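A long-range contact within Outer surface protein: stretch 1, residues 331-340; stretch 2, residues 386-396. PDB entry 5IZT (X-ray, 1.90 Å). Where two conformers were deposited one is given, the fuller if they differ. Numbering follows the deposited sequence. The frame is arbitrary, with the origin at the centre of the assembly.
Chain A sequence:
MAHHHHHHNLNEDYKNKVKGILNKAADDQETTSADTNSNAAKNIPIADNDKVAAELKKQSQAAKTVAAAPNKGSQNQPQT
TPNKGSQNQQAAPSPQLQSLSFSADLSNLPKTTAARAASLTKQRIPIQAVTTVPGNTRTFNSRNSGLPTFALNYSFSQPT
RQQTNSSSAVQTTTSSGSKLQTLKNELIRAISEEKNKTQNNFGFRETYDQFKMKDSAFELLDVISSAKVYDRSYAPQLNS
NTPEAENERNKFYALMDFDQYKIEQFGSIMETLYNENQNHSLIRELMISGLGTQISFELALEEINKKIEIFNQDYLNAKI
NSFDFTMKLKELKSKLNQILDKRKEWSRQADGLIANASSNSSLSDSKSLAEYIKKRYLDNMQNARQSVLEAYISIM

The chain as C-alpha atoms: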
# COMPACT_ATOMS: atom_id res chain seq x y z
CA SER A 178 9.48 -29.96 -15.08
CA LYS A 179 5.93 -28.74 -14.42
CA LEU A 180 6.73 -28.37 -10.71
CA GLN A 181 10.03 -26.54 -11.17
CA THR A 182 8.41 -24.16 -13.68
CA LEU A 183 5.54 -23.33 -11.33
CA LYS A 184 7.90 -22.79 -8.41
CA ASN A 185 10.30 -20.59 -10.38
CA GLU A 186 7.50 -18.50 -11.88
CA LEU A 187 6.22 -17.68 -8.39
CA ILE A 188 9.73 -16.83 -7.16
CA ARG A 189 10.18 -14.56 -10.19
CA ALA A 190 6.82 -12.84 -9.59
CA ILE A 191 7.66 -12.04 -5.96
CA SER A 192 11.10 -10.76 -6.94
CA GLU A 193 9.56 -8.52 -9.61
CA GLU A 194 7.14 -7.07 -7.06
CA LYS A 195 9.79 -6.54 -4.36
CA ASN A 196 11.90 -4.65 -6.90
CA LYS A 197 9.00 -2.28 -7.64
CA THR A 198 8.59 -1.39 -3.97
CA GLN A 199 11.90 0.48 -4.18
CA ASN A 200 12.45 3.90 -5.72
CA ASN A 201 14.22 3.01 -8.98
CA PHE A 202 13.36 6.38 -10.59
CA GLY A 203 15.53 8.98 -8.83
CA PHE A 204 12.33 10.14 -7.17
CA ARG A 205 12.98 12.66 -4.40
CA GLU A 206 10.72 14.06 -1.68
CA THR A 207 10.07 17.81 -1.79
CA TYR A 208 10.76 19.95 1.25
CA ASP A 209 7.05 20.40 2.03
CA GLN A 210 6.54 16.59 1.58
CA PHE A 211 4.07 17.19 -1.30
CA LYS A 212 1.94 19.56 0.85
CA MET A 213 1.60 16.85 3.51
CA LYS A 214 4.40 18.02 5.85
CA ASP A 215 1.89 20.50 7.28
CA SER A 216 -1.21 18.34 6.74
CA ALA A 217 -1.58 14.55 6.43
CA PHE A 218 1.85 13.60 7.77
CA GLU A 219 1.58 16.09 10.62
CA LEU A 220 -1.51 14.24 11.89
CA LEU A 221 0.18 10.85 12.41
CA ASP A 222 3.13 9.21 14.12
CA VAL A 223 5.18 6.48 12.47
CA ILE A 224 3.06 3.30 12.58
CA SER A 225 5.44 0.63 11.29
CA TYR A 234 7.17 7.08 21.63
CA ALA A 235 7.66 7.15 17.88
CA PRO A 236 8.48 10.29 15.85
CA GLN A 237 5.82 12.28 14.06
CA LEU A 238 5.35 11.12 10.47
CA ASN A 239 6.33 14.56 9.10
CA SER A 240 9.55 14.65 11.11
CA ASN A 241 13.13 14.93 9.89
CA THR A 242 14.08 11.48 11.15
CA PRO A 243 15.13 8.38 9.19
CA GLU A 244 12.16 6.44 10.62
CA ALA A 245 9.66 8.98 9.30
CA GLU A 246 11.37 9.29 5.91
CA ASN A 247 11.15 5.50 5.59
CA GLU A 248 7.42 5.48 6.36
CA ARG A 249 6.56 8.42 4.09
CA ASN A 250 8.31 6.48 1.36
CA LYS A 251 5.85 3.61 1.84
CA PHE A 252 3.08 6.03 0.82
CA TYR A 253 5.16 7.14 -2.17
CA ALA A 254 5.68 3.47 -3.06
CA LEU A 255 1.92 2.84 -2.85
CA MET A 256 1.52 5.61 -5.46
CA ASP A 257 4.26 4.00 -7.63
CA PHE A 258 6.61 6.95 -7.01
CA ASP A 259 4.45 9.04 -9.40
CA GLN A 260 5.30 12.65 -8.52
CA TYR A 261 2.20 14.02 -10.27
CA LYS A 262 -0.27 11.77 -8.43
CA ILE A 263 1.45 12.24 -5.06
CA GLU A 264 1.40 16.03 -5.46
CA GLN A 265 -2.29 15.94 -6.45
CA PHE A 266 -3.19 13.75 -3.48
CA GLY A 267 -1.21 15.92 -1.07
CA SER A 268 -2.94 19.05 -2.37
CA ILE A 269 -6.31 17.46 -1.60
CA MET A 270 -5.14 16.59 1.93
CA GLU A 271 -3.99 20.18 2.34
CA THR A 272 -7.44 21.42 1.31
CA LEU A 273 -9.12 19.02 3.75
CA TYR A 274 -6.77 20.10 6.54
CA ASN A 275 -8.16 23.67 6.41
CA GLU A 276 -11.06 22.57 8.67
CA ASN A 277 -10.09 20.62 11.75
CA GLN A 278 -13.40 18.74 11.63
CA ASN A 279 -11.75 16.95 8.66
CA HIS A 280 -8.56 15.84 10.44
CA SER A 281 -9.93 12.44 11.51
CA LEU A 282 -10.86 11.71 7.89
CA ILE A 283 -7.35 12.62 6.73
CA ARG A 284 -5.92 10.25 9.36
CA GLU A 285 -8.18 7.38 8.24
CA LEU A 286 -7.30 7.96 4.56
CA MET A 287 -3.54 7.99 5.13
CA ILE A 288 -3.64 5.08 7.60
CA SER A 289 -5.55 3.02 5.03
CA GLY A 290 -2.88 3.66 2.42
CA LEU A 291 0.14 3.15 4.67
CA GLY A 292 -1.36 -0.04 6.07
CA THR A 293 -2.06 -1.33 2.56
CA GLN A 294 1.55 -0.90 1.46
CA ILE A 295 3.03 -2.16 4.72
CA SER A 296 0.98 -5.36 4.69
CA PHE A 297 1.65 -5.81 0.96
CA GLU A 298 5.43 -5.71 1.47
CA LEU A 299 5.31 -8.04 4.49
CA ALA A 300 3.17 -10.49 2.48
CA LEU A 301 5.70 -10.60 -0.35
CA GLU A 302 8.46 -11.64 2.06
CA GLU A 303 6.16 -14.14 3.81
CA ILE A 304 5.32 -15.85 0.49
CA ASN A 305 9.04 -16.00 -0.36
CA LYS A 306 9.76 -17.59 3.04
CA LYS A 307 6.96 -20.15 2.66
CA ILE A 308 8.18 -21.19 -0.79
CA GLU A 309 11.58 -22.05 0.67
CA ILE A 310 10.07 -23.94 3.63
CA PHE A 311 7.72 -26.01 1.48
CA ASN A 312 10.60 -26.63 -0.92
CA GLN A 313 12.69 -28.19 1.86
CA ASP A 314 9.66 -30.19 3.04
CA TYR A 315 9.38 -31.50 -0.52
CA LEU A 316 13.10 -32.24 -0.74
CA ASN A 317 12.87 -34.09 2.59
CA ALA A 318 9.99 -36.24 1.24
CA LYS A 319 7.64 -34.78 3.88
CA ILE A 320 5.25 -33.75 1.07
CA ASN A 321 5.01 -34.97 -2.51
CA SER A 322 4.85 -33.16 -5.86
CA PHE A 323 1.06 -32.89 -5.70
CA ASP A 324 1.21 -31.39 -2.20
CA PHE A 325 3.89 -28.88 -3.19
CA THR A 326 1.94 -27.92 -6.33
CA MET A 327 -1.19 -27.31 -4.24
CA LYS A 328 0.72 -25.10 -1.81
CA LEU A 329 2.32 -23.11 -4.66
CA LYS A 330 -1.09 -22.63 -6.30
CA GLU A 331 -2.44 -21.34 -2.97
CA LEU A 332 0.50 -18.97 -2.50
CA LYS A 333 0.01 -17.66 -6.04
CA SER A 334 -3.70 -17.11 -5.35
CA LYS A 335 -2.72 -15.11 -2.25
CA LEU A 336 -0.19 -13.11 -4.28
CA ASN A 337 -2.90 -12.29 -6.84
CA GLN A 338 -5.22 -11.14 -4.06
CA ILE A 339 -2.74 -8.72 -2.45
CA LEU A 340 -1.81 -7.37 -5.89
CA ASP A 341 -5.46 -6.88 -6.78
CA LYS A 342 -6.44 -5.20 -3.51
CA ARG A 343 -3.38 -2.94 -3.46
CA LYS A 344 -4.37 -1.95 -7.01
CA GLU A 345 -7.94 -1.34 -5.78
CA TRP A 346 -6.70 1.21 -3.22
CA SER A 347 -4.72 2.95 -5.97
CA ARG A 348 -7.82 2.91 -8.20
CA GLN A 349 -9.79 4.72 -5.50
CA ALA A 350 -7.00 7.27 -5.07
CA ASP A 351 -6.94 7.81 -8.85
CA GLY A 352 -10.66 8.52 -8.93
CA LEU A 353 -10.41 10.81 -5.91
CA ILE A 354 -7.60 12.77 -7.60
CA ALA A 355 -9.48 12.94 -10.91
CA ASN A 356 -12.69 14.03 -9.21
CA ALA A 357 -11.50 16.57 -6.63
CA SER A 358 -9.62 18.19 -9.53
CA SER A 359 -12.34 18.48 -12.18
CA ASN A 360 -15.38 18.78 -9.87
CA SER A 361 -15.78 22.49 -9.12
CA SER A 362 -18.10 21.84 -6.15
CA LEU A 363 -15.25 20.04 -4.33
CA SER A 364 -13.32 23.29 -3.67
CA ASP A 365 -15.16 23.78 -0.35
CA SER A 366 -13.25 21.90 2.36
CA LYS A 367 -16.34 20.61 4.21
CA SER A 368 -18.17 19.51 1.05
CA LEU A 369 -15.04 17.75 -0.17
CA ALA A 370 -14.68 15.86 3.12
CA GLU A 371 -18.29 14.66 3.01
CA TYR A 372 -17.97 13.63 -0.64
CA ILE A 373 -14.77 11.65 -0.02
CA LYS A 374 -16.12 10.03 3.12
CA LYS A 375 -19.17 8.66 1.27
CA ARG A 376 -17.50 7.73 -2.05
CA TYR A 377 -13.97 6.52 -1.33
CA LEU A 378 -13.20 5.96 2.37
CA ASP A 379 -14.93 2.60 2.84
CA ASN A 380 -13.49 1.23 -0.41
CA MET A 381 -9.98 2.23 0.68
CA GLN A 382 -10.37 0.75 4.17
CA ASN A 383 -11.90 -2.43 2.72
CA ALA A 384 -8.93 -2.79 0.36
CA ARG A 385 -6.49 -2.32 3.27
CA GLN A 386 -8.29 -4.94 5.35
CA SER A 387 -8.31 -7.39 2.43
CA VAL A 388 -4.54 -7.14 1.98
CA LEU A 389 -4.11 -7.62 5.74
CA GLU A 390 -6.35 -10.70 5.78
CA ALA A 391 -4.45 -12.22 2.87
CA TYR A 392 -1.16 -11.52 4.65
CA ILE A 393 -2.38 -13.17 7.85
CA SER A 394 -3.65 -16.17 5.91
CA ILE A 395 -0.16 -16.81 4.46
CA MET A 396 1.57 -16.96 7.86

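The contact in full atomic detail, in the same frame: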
# COMPACT_ATOMS: atom_id res chain seq x y z
N GLU A 331 -1.82 -22.16 -4.02
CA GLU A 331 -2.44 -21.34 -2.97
C GLU A 331 -1.65 -20.07 -2.72
O GLU A 331 -2.23 -18.99 -2.56
CB GLU A 331 -2.58 -22.15 -1.68
CG GLU A 331 -3.78 -23.10 -1.71
CD GLU A 331 -3.75 -24.19 -0.64
OE1 GLU A 331 -2.97 -24.08 0.33
OE2 GLU A 331 -4.53 -25.16 -0.79
N LEU A 332 -0.31 -20.16 -2.70
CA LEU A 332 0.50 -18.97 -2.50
C LEU A 332 0.32 -18.00 -3.65
O LEU A 332 0.27 -16.78 -3.45
CB LEU A 332 1.97 -19.35 -2.34
CG LEU A 332 2.34 -20.07 -1.03
CD1 LEU A 332 3.79 -20.56 -1.02
CD2 LEU A 332 2.12 -19.12 0.13
N LYS A 333 0.24 -18.52 -4.88
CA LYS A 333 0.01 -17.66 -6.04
C LYS A 333 -1.37 -17.00 -5.99
O LYS A 333 -1.52 -15.83 -6.37
CB LYS A 333 0.19 -18.46 -7.33
CG LYS A 333 -0.11 -17.70 -8.61
CD LYS A 333 0.32 -18.51 -9.81
CE LYS A 333 -0.18 -17.92 -11.12
NZ LYS A 333 0.01 -18.89 -12.24
N SER A 334 -2.39 -17.73 -5.53
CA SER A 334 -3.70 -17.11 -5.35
C SER A 334 -3.63 -15.96 -4.35
O SER A 334 -4.26 -14.91 -4.55
CB SER A 334 -4.72 -18.16 -4.90
OG SER A 334 -5.95 -17.55 -4.58
N LYS A 335 -2.88 -16.16 -3.26
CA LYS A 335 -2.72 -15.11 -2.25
C LYS A 335 -1.92 -13.93 -2.79
O LYS A 335 -2.22 -12.77 -2.47
CB LYS A 335 -2.05 -15.67 -0.99
CG LYS A 335 -2.85 -16.76 -0.27
CD LYS A 335 -4.24 -16.30 0.13
CE LYS A 335 -5.02 -17.44 0.76
NZ LYS A 335 -6.49 -17.28 0.61
N LEU A 336 -0.91 -14.20 -3.62
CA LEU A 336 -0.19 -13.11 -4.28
C LEU A 336 -1.13 -12.30 -5.17
O LEU A 336 -1.12 -11.07 -5.14
CB LEU A 336 1.00 -13.64 -5.08
CG LEU A 336 1.74 -12.57 -5.89
CD1 LEU A 336 2.30 -11.46 -5.00
CD2 LEU A 336 2.84 -13.16 -6.75
N ASN A 337 -1.96 -12.99 -5.96
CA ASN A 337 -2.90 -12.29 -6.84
C ASN A 337 -3.87 -11.41 -6.05
O ASN A 337 -4.25 -10.32 -6.50
CB ASN A 337 -3.70 -13.29 -7.67
CG ASN A 337 -2.89 -13.86 -8.80
OD1 ASN A 337 -1.89 -13.29 -9.21
ND2 ASN A 337 -3.32 -15.00 -9.31
N GLN A 338 -4.28 -11.89 -4.88
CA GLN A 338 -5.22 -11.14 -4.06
C GLN A 338 -4.58 -9.87 -3.50
O GLN A 338 -5.22 -8.81 -3.52
CB GLN A 338 -5.73 -12.01 -2.92
CG GLN A 338 -6.53 -11.22 -1.90
CD GLN A 338 -7.43 -12.08 -1.04
OE1 GLN A 338 -7.45 -13.31 -1.17
NE2 GLN A 338 -8.18 -11.44 -0.16
N ILE A 339 -3.35 -9.94 -2.99
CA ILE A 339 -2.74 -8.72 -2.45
C ILE A 339 -2.43 -7.74 -3.58
O ILE A 339 -2.55 -6.53 -3.41
CB ILE A 339 -1.49 -9.03 -1.59
CG1 ILE A 339 -0.34 -9.59 -2.42
CG2 ILE A 339 -1.82 -10.01 -0.49
CD1 ILE A 339 0.99 -9.75 -1.62
N LEU A 340 -2.03 -8.26 -4.75
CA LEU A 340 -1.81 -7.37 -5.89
C LEU A 340 -3.10 -6.68 -6.30
O LEU A 340 -3.11 -5.48 -6.62
CB LEU A 340 -1.24 -8.16 -7.06
CG LEU A 340 0.23 -8.51 -6.91
CD1 LEU A 340 0.61 -9.55 -7.98
CD2 LEU A 340 1.04 -7.22 -7.08
N GLN A 386 -7.95 -3.77 4.55
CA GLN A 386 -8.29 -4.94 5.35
C GLN A 386 -8.13 -6.23 4.55
O GLN A 386 -7.73 -7.26 5.09
CB GLN A 386 -9.73 -4.79 5.86
CG GLN A 386 -10.27 -5.97 6.64
CD GLN A 386 -9.59 -6.15 7.98
OE1 GLN A 386 -9.02 -5.21 8.53
NE2 GLN A 386 -9.65 -7.37 8.52
N SER A 387 -8.43 -6.18 3.25
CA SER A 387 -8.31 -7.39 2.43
C SER A 387 -6.85 -7.79 2.26
O SER A 387 -6.53 -8.99 2.27
CB SER A 387 -8.96 -7.18 1.07
OG SER A 387 -8.98 -8.40 0.34
N VAL A 388 -5.96 -6.81 2.09
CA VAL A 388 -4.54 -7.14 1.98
C VAL A 388 -4.04 -7.73 3.29
O VAL A 388 -3.30 -8.73 3.31
CB VAL A 388 -3.72 -5.89 1.58
CG1 VAL A 388 -2.22 -6.23 1.60
CG2 VAL A 388 -4.10 -5.42 0.17
N LEU A 389 -4.46 -7.13 4.41
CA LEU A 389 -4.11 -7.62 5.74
C LEU A 389 -4.59 -9.06 5.96
O LEU A 389 -3.85 -9.90 6.49
CB LEU A 389 -4.70 -6.68 6.79
CG LEU A 389 -4.49 -7.12 8.24
CD1 LEU A 389 -2.99 -7.16 8.49
CD2 LEU A 389 -5.20 -6.19 9.21
N GLU A 390 -5.84 -9.34 5.60
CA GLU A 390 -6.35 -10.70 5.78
C GLU A 390 -5.60 -11.70 4.92
O GLU A 390 -5.31 -12.82 5.36
CB GLU A 390 -7.85 -10.73 5.49
CG GLU A 390 -8.67 -9.98 6.54
CD GLU A 390 -10.14 -9.87 6.20
OE1 GLU A 390 -10.56 -10.38 5.14
OE2 GLU A 390 -10.89 -9.25 6.99
N ALA A 391 -5.25 -11.32 3.69
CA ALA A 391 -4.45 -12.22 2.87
C ALA A 391 -3.08 -12.46 3.49
O ALA A 391 -2.59 -13.59 3.54
CB ALA A 391 -4.31 -11.65 1.46
N TYR A 392 -2.45 -11.39 3.97
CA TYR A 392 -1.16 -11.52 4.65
C TYR A 392 -1.25 -12.48 5.82
O TYR A 392 -0.44 -13.40 5.93
CB TYR A 392 -0.67 -10.14 5.08
CG TYR A 392 0.50 -10.17 6.04
CD1 TYR A 392 1.68 -10.81 5.71
CD2 TYR A 392 0.46 -9.46 7.22
CE1 TYR A 392 2.76 -10.82 6.58
CE2 TYR A 392 1.53 -9.45 8.08
CZ TYR A 392 2.67 -10.13 7.75
OH TYR A 392 3.74 -10.10 8.63
N ILE A 393 -2.23 -12.28 6.70
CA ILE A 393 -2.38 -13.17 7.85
C ILE A 393 -2.58 -14.61 7.41
O ILE A 393 -2.03 -15.54 8.00
CB ILE A 393 -3.55 -12.70 8.74
CG1 ILE A 393 -3.29 -11.29 9.29
CG2 ILE A 393 -3.83 -13.74 9.84
CD1 ILE A 393 -2.07 -11.17 10.16
N SER A 394 -3.35 -14.81 6.34
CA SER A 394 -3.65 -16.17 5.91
C SER A 394 -2.43 -16.91 5.37
O SER A 394 -2.43 -18.14 5.33
CB SER A 394 -4.76 -16.15 4.85
OG SER A 394 -4.22 -15.84 3.57
N ILE A 395 -1.38 -16.18 4.96
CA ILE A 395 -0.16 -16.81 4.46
C ILE A 395 0.71 -17.33 5.60
O ILE A 395 1.46 -18.30 5.44
CB ILE A 395 0.63 -15.82 3.59
CG1 ILE A 395 -0.17 -15.44 2.35
CG2 ILE A 395 1.99 -16.38 3.18
CD1 ILE A 395 0.34 -14.17 1.68
N MET A 396 0.66 -16.67 6.76
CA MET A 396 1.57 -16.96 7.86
C MET A 396 1.32 -18.35 8.44
O MET A 396 0.19 -18.83 8.50
CB MET A 396 1.44 -15.91 8.95
CG MET A 396 1.73 -14.48 8.51
SD MET A 396 1.56 -13.33 9.89
CE MET A 396 2.86 -13.94 10.96
OXT MET A 396 2.26 -19.01 8.89

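Two helical segments run nearly antiparallel here, their N-to-C directions 160° apart and their axes 9.0 Å apart at closest approach. The contact is modest, burying 403 Å² with both sides summed, and nearly half of it belongs to three residues: I339, I395 and K335. On the first helix the touching residues are L332, K335, Q338 and I339; on the second, S387, V388, A391, S394 and I395. Both follow the three-and-four spacing that brings a helix back to the same face.

I339 is the most covered residue, and the helices come closest in register beside it, with its CA 5.0 Å from the CA of V388. Its CA-to-CB bond points sideways, so the branching at CB does the work: with chi1 in p, CG2 of I339 lies 3.6 Å from CB of A391, while CB of I339 is 4.3 Å from CG1 of V388. A391 points toward the first helix, and its single methyl meets the isoleucine with little side chain between the backbones. Small against branched is the rule at this end.

At the other end the spacing opens, and larger side chains span it. The CA atoms of L332 and I395 are 7.3 Å apart. Both side chains leave sideways, yet their ends come nearer, so that CD2 of L332 sits 4.1 Å from CG2 of I395. I395, in the m, t rotamer, also places CG1 3.8 Å from CB of K335. A buried leucine and isoleucine suit this place because their reach closes the wider gap with apolar surface.

K335 serves as a long aliphatic arm. It points toward the second helix, and with chi1 and chi2 both m its chain lies beside I395 and S394, bringing CE to 3.3 Å from OG of S394. The S394 hydroxyl donates to O of A391 within its own helix, 2.8 Å from OG to O. Lysine fits such a margin because its methylenes can cover apolar neighbours while its amino group stays at the more polar periphery.

The one hydrogen bond across the contact is also at the partly exposed margin. Q338, extended with chi1 and chi2 both t, donates from NE2 to OG of S387 at 3.2 Å with an angle of 154°. Its CD passes 4.0 Å from CB of A391, so the alanine methyl touches both glutamine and isoleucine. Apolar packing between the helices, with polar side chains along the margin, is the lesson.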